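Local coordinates for protein D-glyceraldehyde dehydrogenase (NADP(+)) (Thermoplasma acidophilum, PDB 5IZD) that oxidises D-glyceraldehyde to (R)-glycerate with NADP+ in the non-phosphorylated Entner-Doudoroff pathway, working as a homotetramer built as a dimer of dimers, at residues P438-F450 with A456-L468. Sequence-based numbering, arbitrary orientation.
Sequences PGPEASQGYHTGF and AGEGSKYGISEYL
The carbonyl of S443, inside the type I turn A442–G445, receives the backbone N-H of S460 in its own plane (O to N 2.9 Å), tying that turn to the region of helix 460-465. There S460 OG donates to G459 O and accepts from Y462 N, an ST turn. Two residues on, G445 O lies where a CB on G459 would go, and the backbone angles there would press it against the preceding carbonyl. Y446 buries more surface here than any other residue. With CG anti to the backbone N (chi1 179°), its ring reaches across 456-468: G459 O lies at the ring edge, 3.4 Å from CD1, Y462 CB packs against the same CD1, and CZ lies 3.6 Å from G457 CA. At the far end OH donates to E466 OE2 (2.8 Å), nearly along the C-O axis, with ring and carboxylate planes 30° apart; E466 OE1 is salt-bridged to K243. A phenylalanine here would probably leave E466 OE2 without this hydroxyl donor and the carboxylate freer to turn. Y446 O accepts a hydrogen bond from N472 ND2 of the second subunit. H447 then forms a single antiparallel, hydrogen-bonded bridge with E458 (N to E458 O 2.8 Å, O to E458 N 3.0 Å), while its imidazole turns to E432 and, weakly, to E247. T448 OG1 donates to A456 O (2.7 Å) from above the carbonyl plane. The pairing joins the loop after strand 432-435 to the chain before strand 468-476 of the aldehyde dehydrogenase fold, beside E247, the predicted catalytic glutamate.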
ATOM      1  N   PRO A 438      -0.230  28.599   6.275  1.00 29.95           N
ATOM      2  CA  PRO A 438      -1.280  28.304   7.237  1.00 29.73           C
ATOM      3  C   PRO A 438      -1.898  26.932   7.031  1.00 29.72           C
ATOM      4  O   PRO A 438      -1.646  26.247   6.054  1.00 29.65           O
ATOM      5  CB  PRO A 438      -2.348  29.377   6.904  1.00 29.96           C
ATOM      6  CG  PRO A 438      -2.236  29.522   5.420  1.00 30.26           C
ATOM      7  CD  PRO A 438      -0.739  29.424   5.156  1.00 30.36           C
ATOM      8  N   GLY A 439      -2.769  26.572   7.977  1.00 30.10           N
ATOM      9  CA  GLY A 439      -3.773  25.532   7.804  1.00 30.18           C
ATOM     10  C   GLY A 439      -4.897  26.139   6.969  1.00 30.76           C
ATOM     11  O   GLY A 439      -4.713  27.218   6.436  1.00 31.03           O
ATOM     12  N   PRO A 440      -6.039  25.472   6.854  1.00 31.03           N
ATOM     13  CA  PRO A 440      -6.315  24.243   7.593  1.00 31.03           C
ATOM     14  C   PRO A 440      -5.764  23.007   6.930  1.00 31.10           C
ATOM     15  O   PRO A 440      -5.142  23.098   5.852  1.00 31.83           O
ATOM     16  CB  PRO A 440      -7.865  24.222   7.653  1.00 30.87           C
ATOM     17  CG  PRO A 440      -8.259  24.823   6.350  1.00 31.15           C
ATOM     18  CD  PRO A 440      -7.253  25.944   6.146  1.00 31.60           C
ATOM     19  N   GLU A 441      -5.977  21.870   7.583  1.00 31.09           N
ATOM     20  CA  GLU A 441      -5.615  20.530   7.059  1.00 31.02           C
ATOM     21  C   GLU A 441      -6.404  20.208   5.798  1.00 31.08           C
ATOM     22  O   GLU A 441      -7.524  20.708   5.605  1.00 31.20           O
ATOM     23  CB  GLU A 441      -5.846  19.415   8.102  1.00 30.84           C
ATOM     24  CG  GLU A 441      -7.320  19.089   8.471  1.00 31.05           C
ATOM     25  CD  GLU A 441      -7.998  20.129   9.363  1.00 31.75           C
ATOM     26  OE1 GLU A 441      -7.396  21.141   9.777  1.00 32.34           O
ATOM     27  OE2 GLU A 441      -9.162  19.938   9.694  1.00 32.30           O
ATOM     28  N   ALA A 442      -5.836  19.345   4.960  1.00 30.68           N
ATOM     29  CA  ALA A 442      -6.485  18.949   3.733  1.00 30.77           C
ATOM     30  C   ALA A 442      -7.043  17.546   3.940  1.00 30.43           C
ATOM     31  O   ALA A 442      -6.589  16.801   4.818  1.00 30.27           O
ATOM     32  CB  ALA A 442      -5.518  18.979   2.546  1.00 31.10           C
ATOM     33  N   SER A 443      -8.027  17.202   3.116  1.00 30.30           N
ATOM     34  CA  SER A 443      -8.667  15.891   3.163  1.00 29.97           C
ATOM     35  C   SER A 443      -7.720  14.739   2.911  1.00 29.24           C
ATOM     36  O   SER A 443      -7.969  13.673   3.431  1.00 28.78           O
ATOM     37  CB  SER A 443      -9.797  15.848   2.148  1.00 30.38           C
ATOM     38  OG  SER A 443     -10.750  16.784   2.566  1.00 31.04           O
ATOM     39  N   GLN A 444      -6.663  14.971   2.114  1.00 29.32           N
ATOM     40  CA  GLN A 444      -5.643  13.955   1.794  1.00 29.05           C
ATOM     41  C   GLN A 444      -4.645  13.776   2.930  1.00 29.05           C
ATOM     42  O   GLN A 444      -3.826  12.842   2.880  1.00 28.75           O
ATOM     43  CB  GLN A 444      -4.876  14.231   0.460  1.00 29.36           C
ATOM     44  CG  GLN A 444      -4.166  15.573   0.337  1.00 29.35           C
ATOM     45  CD  GLN A 444      -5.094  16.682  -0.226  1.00 29.54           C
ATOM     46  OE1 GLN A 444      -6.312  16.760   0.070  1.00 29.22           O
ATOM     47  NE2 GLN A 444      -4.506  17.555  -1.006  1.00 29.84           N
ATOM     48  N   GLY A 445      -4.652  14.722   3.884  1.00 29.07           N
ATOM     49  CA  GLY A 445      -3.870  14.578   5.120  1.00 29.04           C
ATOM     50  C   GLY A 445      -4.454  13.672   6.189  1.00 28.63           C
ATOM     51  O   GLY A 445      -5.623  13.437   6.202  1.00 28.65           O
ATOM     52  N   TYR A 446      -3.649  13.145   7.088  1.00 28.43           N
ATOM     53  CA  TYR A 446      -4.156  12.298   8.142  1.00 28.15           C
ATOM     54  C   TYR A 446      -4.122  13.142   9.397  1.00 28.33           C
ATOM     55  O   TYR A 446      -3.109  13.288  10.004  1.00 28.39           O
ATOM     56  CB  TYR A 446      -3.338  11.029   8.294  1.00 27.81           C
ATOM     57  CG  TYR A 446      -3.758  10.076   9.376  1.00 27.65           C
ATOM     58  CD1 TYR A 446      -4.899   9.325   9.255  1.00 27.62           C
ATOM     59  CD2 TYR A 446      -2.993   9.887  10.489  1.00 27.59           C
ATOM     60  CE1 TYR A 446      -5.261   8.449  10.217  1.00 27.41           C
ATOM     61  CE2 TYR A 446      -3.356   9.001  11.453  1.00 27.47           C
ATOM     62  CZ  TYR A 446      -4.497   8.291  11.302  1.00 27.50           C
ATOM     63  OH  TYR A 446      -4.874   7.430  12.244  1.00 27.82           O
ATOM     64  N   HIS A 447      -5.261  13.704   9.756  1.00 28.36           N
ATOM     65  CA  HIS A 447      -5.406  14.622  10.868  1.00 28.81           C
ATOM     66  C   HIS A 447      -5.366  13.836  12.171  1.00 28.72           C
ATOM     67  O   HIS A 447      -6.272  13.063  12.447  1.00 28.26           O
ATOM     68  CB  HIS A 447      -6.774  15.320  10.754  1.00 29.26           C
ATOM     69  CG  HIS A 447      -6.955  16.525  11.614  1.00 29.59           C
ATOM     70  ND1 HIS A 447      -6.125  17.621  11.521  1.00 29.98           N
ATOM     71  CD2 HIS A 447      -7.969  16.892  12.449  1.00 29.92           C
ATOM     72  CE1 HIS A 447      -6.586  18.590  12.303  1.00 30.17           C
ATOM     73  NE2 HIS A 447      -7.688  18.162  12.895  1.00 29.92           N
ATOM     74  N   THR A 448      -4.349  14.073  12.986  1.00 28.76           N
ATOM     75  CA  THR A 448      -4.073  13.239  14.130  1.00 29.07           C
ATOM     76  C   THR A 448      -3.054  13.972  15.000  1.00 29.50           C
ATOM     77  O   THR A 448      -2.564  15.056  14.661  1.00 30.06           O
ATOM     78  CB  THR A 448      -3.509  11.852  13.620  1.00 28.98           C
ATOM     79  OG1 THR A 448      -3.522  10.877  14.665  1.00 28.81           O
ATOM     80  CG2 THR A 448      -2.094  12.004  13.089  1.00 29.53           C
ATOM     81  N   GLY A 449      -2.689  13.368  16.113  1.00 29.63           N
ATOM     82  CA  GLY A 449      -1.631  13.922  16.925  1.00 29.64           C
ATOM     83  C   GLY A 449      -1.102  13.006  17.969  1.00 29.28           C
ATOM     84  O   GLY A 449      -1.497  11.849  18.041  1.00 29.34           O
ATOM     85  N   PHE A 450      -0.200  13.551  18.764  1.00 29.15           N
ATOM     86  CA  PHE A 450       0.501  12.823  19.825  1.00 29.19           C
ATOM     87  C   PHE A 450      -0.095  13.192  21.177  1.00 28.91           C
ATOM     88  O   PHE A 450      -0.820  14.204  21.303  1.00 28.99           O
ATOM     89  CB  PHE A 450       2.023  13.188  19.848  1.00 29.65           C
ATOM     90  CG  PHE A 450       2.772  12.771  18.620  1.00 29.94           C
ATOM     91  CD1 PHE A 450       2.641  13.479  17.451  1.00 30.02           C
ATOM     92  CD2 PHE A 450       3.574  11.616  18.627  1.00 30.34           C
ATOM     93  CE1 PHE A 450       3.298  13.063  16.293  1.00 30.14           C
ATOM     94  CE2 PHE A 450       4.242  11.183  17.476  1.00 30.54           C
ATOM     95  CZ  PHE A 450       4.126  11.932  16.318  1.00 30.55           C
ATOM     96  N   ALA A 456      -6.482   7.494  16.983  1.00 27.88           N
ATOM     97  CA  ALA A 456      -6.541   7.291  15.573  1.00 27.86           C
ATOM     98  C   ALA A 456      -6.450   8.645  14.851  1.00 28.35           C
ATOM     99  O   ALA A 456      -5.727   9.515  15.314  1.00 28.62           O
ATOM    100  CB  ALA A 456      -7.751   6.484  15.207  1.00 27.63           C
ATOM    101  N   GLY A 457      -7.159   8.840  13.741  1.00 28.57           N
ATOM    102  CA  GLY A 457      -7.090  10.077  12.981  1.00 28.99           C
ATOM    103  C   GLY A 457      -8.138  10.041  11.881  1.00 29.48           C
ATOM    104  O   GLY A 457      -8.816   9.016  11.733  1.00 29.38           O
ATOM    105  N   GLU A 458      -8.227  11.137  11.125  1.00 29.63           N
ATOM    106  CA  GLU A 458      -9.193  11.346  10.043  1.00 30.12           C
ATOM    107  C   GLU A 458      -8.591  11.991   8.795  1.00 29.74           C
ATOM    108  O   GLU A 458      -7.744  12.870   8.874  1.00 29.90           O
ATOM    109  CB  GLU A 458     -10.329  12.220  10.544  1.00 30.67           C
ATOM    110  CG  GLU A 458     -11.075  11.602  11.697  1.00 31.60           C
ATOM    111  CD  GLU A 458     -12.069  12.583  12.364  1.00 33.15           C
ATOM    112  OE1 GLU A 458     -13.341  12.432  12.253  1.00 33.05           O
ATOM    113  OE2 GLU A 458     -11.514  13.517  13.006  1.00 34.41           O
ATOM    114  N   GLY A 459      -9.041  11.555   7.644  1.00 29.39           N
ATOM    115  CA  GLY A 459      -8.495  11.990   6.414  1.00 29.55           C
ATOM    116  C   GLY A 459      -7.423  11.075   5.895  1.00 29.53           C
ATOM    117  O   GLY A 459      -6.777  10.337   6.640  1.00 29.86           O
ATOM    118  N   SER A 460      -7.186  11.170   4.600  1.00 29.68           N
ATOM    119  CA  SER A 460      -6.291  10.275   3.867  1.00 29.84           C
ATOM    120  C   SER A 460      -6.842   8.862   3.750  1.00 29.61           C
ATOM    121  O   SER A 460      -7.834   8.488   4.345  1.00 28.96           O
ATOM    122  CB  SER A 460      -4.843  10.264   4.442  1.00 29.97           C
ATOM    123  OG  SER A 460      -4.643   9.266   5.456  1.00 30.05           O
ATOM    124  N   LYS A 461      -6.151   8.064   2.955  1.00 29.92           N
ATOM    125  CA  LYS A 461      -6.373   6.609   2.933  1.00 30.17           C
ATOM    126  C   LYS A 461      -6.459   6.018   4.342  1.00 29.22           C
ATOM    127  O   LYS A 461      -7.306   5.174   4.622  1.00 28.81           O
ATOM    128  CB  LYS A 461      -5.197   5.925   2.187  1.00 31.25           C
ATOM    129  CG  LYS A 461      -5.321   4.402   1.970  1.00 32.20           C
ATOM    130  CD  LYS A 461      -4.060   3.762   1.308  1.00 33.39           C
ATOM    131  CE  LYS A 461      -2.786   4.510   1.671  1.00 34.33           C
ATOM    132  NZ  LYS A 461      -1.519   3.904   1.102  1.00 36.22           N
ATOM    133  N   TYR A 462      -5.553   6.437   5.212  1.00 28.53           N
ATOM    134  CA  TYR A 462      -5.518   5.880   6.538  1.00 28.24           C
ATOM    135  C   TYR A 462      -6.745   6.284   7.361  1.00 27.68           C
ATOM    136  O   TYR A 462      -7.181   5.529   8.187  1.00 27.39           O
ATOM    137  CB  TYR A 462      -4.236   6.304   7.277  1.00 28.39           C
ATOM    138  CG  TYR A 462      -2.981   5.730   6.611  1.00 28.80           C
ATOM    139  CD1 TYR A 462      -2.580   4.425   6.839  1.00 29.32           C
ATOM    140  CD2 TYR A 462      -2.215   6.501   5.758  1.00 29.43           C
ATOM    141  CE1 TYR A 462      -1.427   3.869   6.156  1.00 30.12           C
ATOM    142  CE2 TYR A 462      -1.076   5.977   5.116  1.00 30.11           C
ATOM    143  CZ  TYR A 462      -0.694   4.667   5.311  1.00 30.26           C
ATOM    144  OH  TYR A 462       0.491   4.188   4.696  1.00 31.94           O
ATOM    145  N   GLY A 463      -7.236   7.489   7.175  1.00 27.48           N
ATOM    146  CA  GLY A 463      -8.422   7.983   7.928  1.00 27.40           C
ATOM    147  C   GLY A 463      -9.700   7.239   7.577  1.00 27.37           C
ATOM    148  O   GLY A 463     -10.398   6.742   8.449  1.00 27.53           O
ATOM    149  N   ILE A 464      -9.979   7.118   6.304  1.00 27.36           N
ATOM    150  CA  ILE A 464     -11.122   6.385   5.859  1.00 27.31           C
ATOM    151  C   ILE A 464     -10.961   4.906   6.265  1.00 27.05           C
ATOM    152  O   ILE A 464     -11.911   4.305   6.699  1.00 26.93           O
ATOM    153  CB  ILE A 464     -11.437   6.623   4.371  1.00 27.66           C
ATOM    154  CG1 ILE A 464     -12.737   5.937   3.972  1.00 28.07           C
ATOM    155  CG2 ILE A 464     -10.274   6.218   3.484  1.00 27.81           C
ATOM    156  CD1 ILE A 464     -13.334   6.376   2.669  1.00 28.43           C
ATOM    157  N   SER A 465      -9.743   4.361   6.176  1.00 26.70           N
ATOM    158  CA  SER A 465      -9.476   2.959   6.594  1.00 26.50           C
ATOM    159  C   SER A 465      -9.755   2.703   8.096  1.00 26.39           C
ATOM    160  O   SER A 465     -10.019   1.585   8.469  1.00 26.00           O
ATOM    161  CB  SER A 465      -8.062   2.498   6.155  1.00 26.70           C
ATOM    162  OG  SER A 465      -8.030   2.562   4.749  1.00 26.99           O
ATOM    163  N   GLU A 466      -9.870   3.773   8.918  1.00 26.50           N
ATOM    164  CA  GLU A 466     -10.231   3.618  10.325  1.00 26.63           C
ATOM    165  C   GLU A 466     -11.647   3.107  10.480  1.00 26.65           C
ATOM    166  O   GLU A 466     -11.983   2.570  11.543  1.00 26.62           O
ATOM    167  CB  GLU A 466     -10.078   4.921  11.149  1.00 26.90           C
ATOM    168  CG  GLU A 466      -8.652   5.489  11.231  1.00 27.11           C
ATOM    169  CD  GLU A 466      -7.617   4.665  12.031  1.00 27.23           C
ATOM    170  OE1 GLU A 466      -7.891   3.523  12.499  1.00 27.58           O
ATOM    171  OE2 GLU A 466      -6.483   5.193  12.190  1.00 27.65           O
ATOM    172  N   TYR A 467     -12.469   3.263   9.451  1.00 26.74           N
ATOM    173  CA  TYR A 467     -13.862   2.785   9.502  1.00 27.13           C
ATOM    174  C   TYR A 467     -14.091   1.366   8.934  1.00 27.49           C
ATOM    175  O   TYR A 467     -15.235   0.868   8.855  1.00 27.50           O
ATOM    176  CB  TYR A 467     -14.747   3.781   8.756  1.00 27.26           C
ATOM    177  CG  TYR A 467     -14.813   5.147   9.420  1.00 27.25           C
ATOM    178  CD1 TYR A 467     -15.760   5.411  10.405  1.00 27.54           C
ATOM    179  CD2 TYR A 467     -13.926   6.191   9.067  1.00 27.17           C
ATOM    180  CE1 TYR A 467     -15.865   6.681  10.999  1.00 27.67           C
ATOM    181  CE2 TYR A 467     -14.011   7.453   9.676  1.00 27.26           C
ATOM    182  CZ  TYR A 467     -14.989   7.697  10.622  1.00 27.45           C
ATOM    183  OH  TYR A 467     -15.059   8.924  11.246  1.00 27.63           O
ATOM    184  N   LEU A 468     -12.996   0.729   8.529  1.00 27.78           N
ATOM    185  CA  LEU A 468     -13.008  -0.655   8.056  1.00 28.37           C
ATOM    186  C   LEU A 468     -12.229  -1.532   9.032  1.00 29.31           C
ATOM    187  O   LEU A 468     -11.157  -1.161   9.534  1.00 28.59           O
ATOM    188  CB  LEU A 468     -12.379  -0.718   6.668  1.00 28.20           C
ATOM    189  CG  LEU A 468     -13.159  -0.023   5.570  1.00 28.40           C
ATOM    190  CD1 LEU A 468     -12.270   0.193   4.343  1.00 28.74           C
ATOM    191  CD2 LEU A 468     -14.345  -0.875   5.176  1.00 28.73           C
TER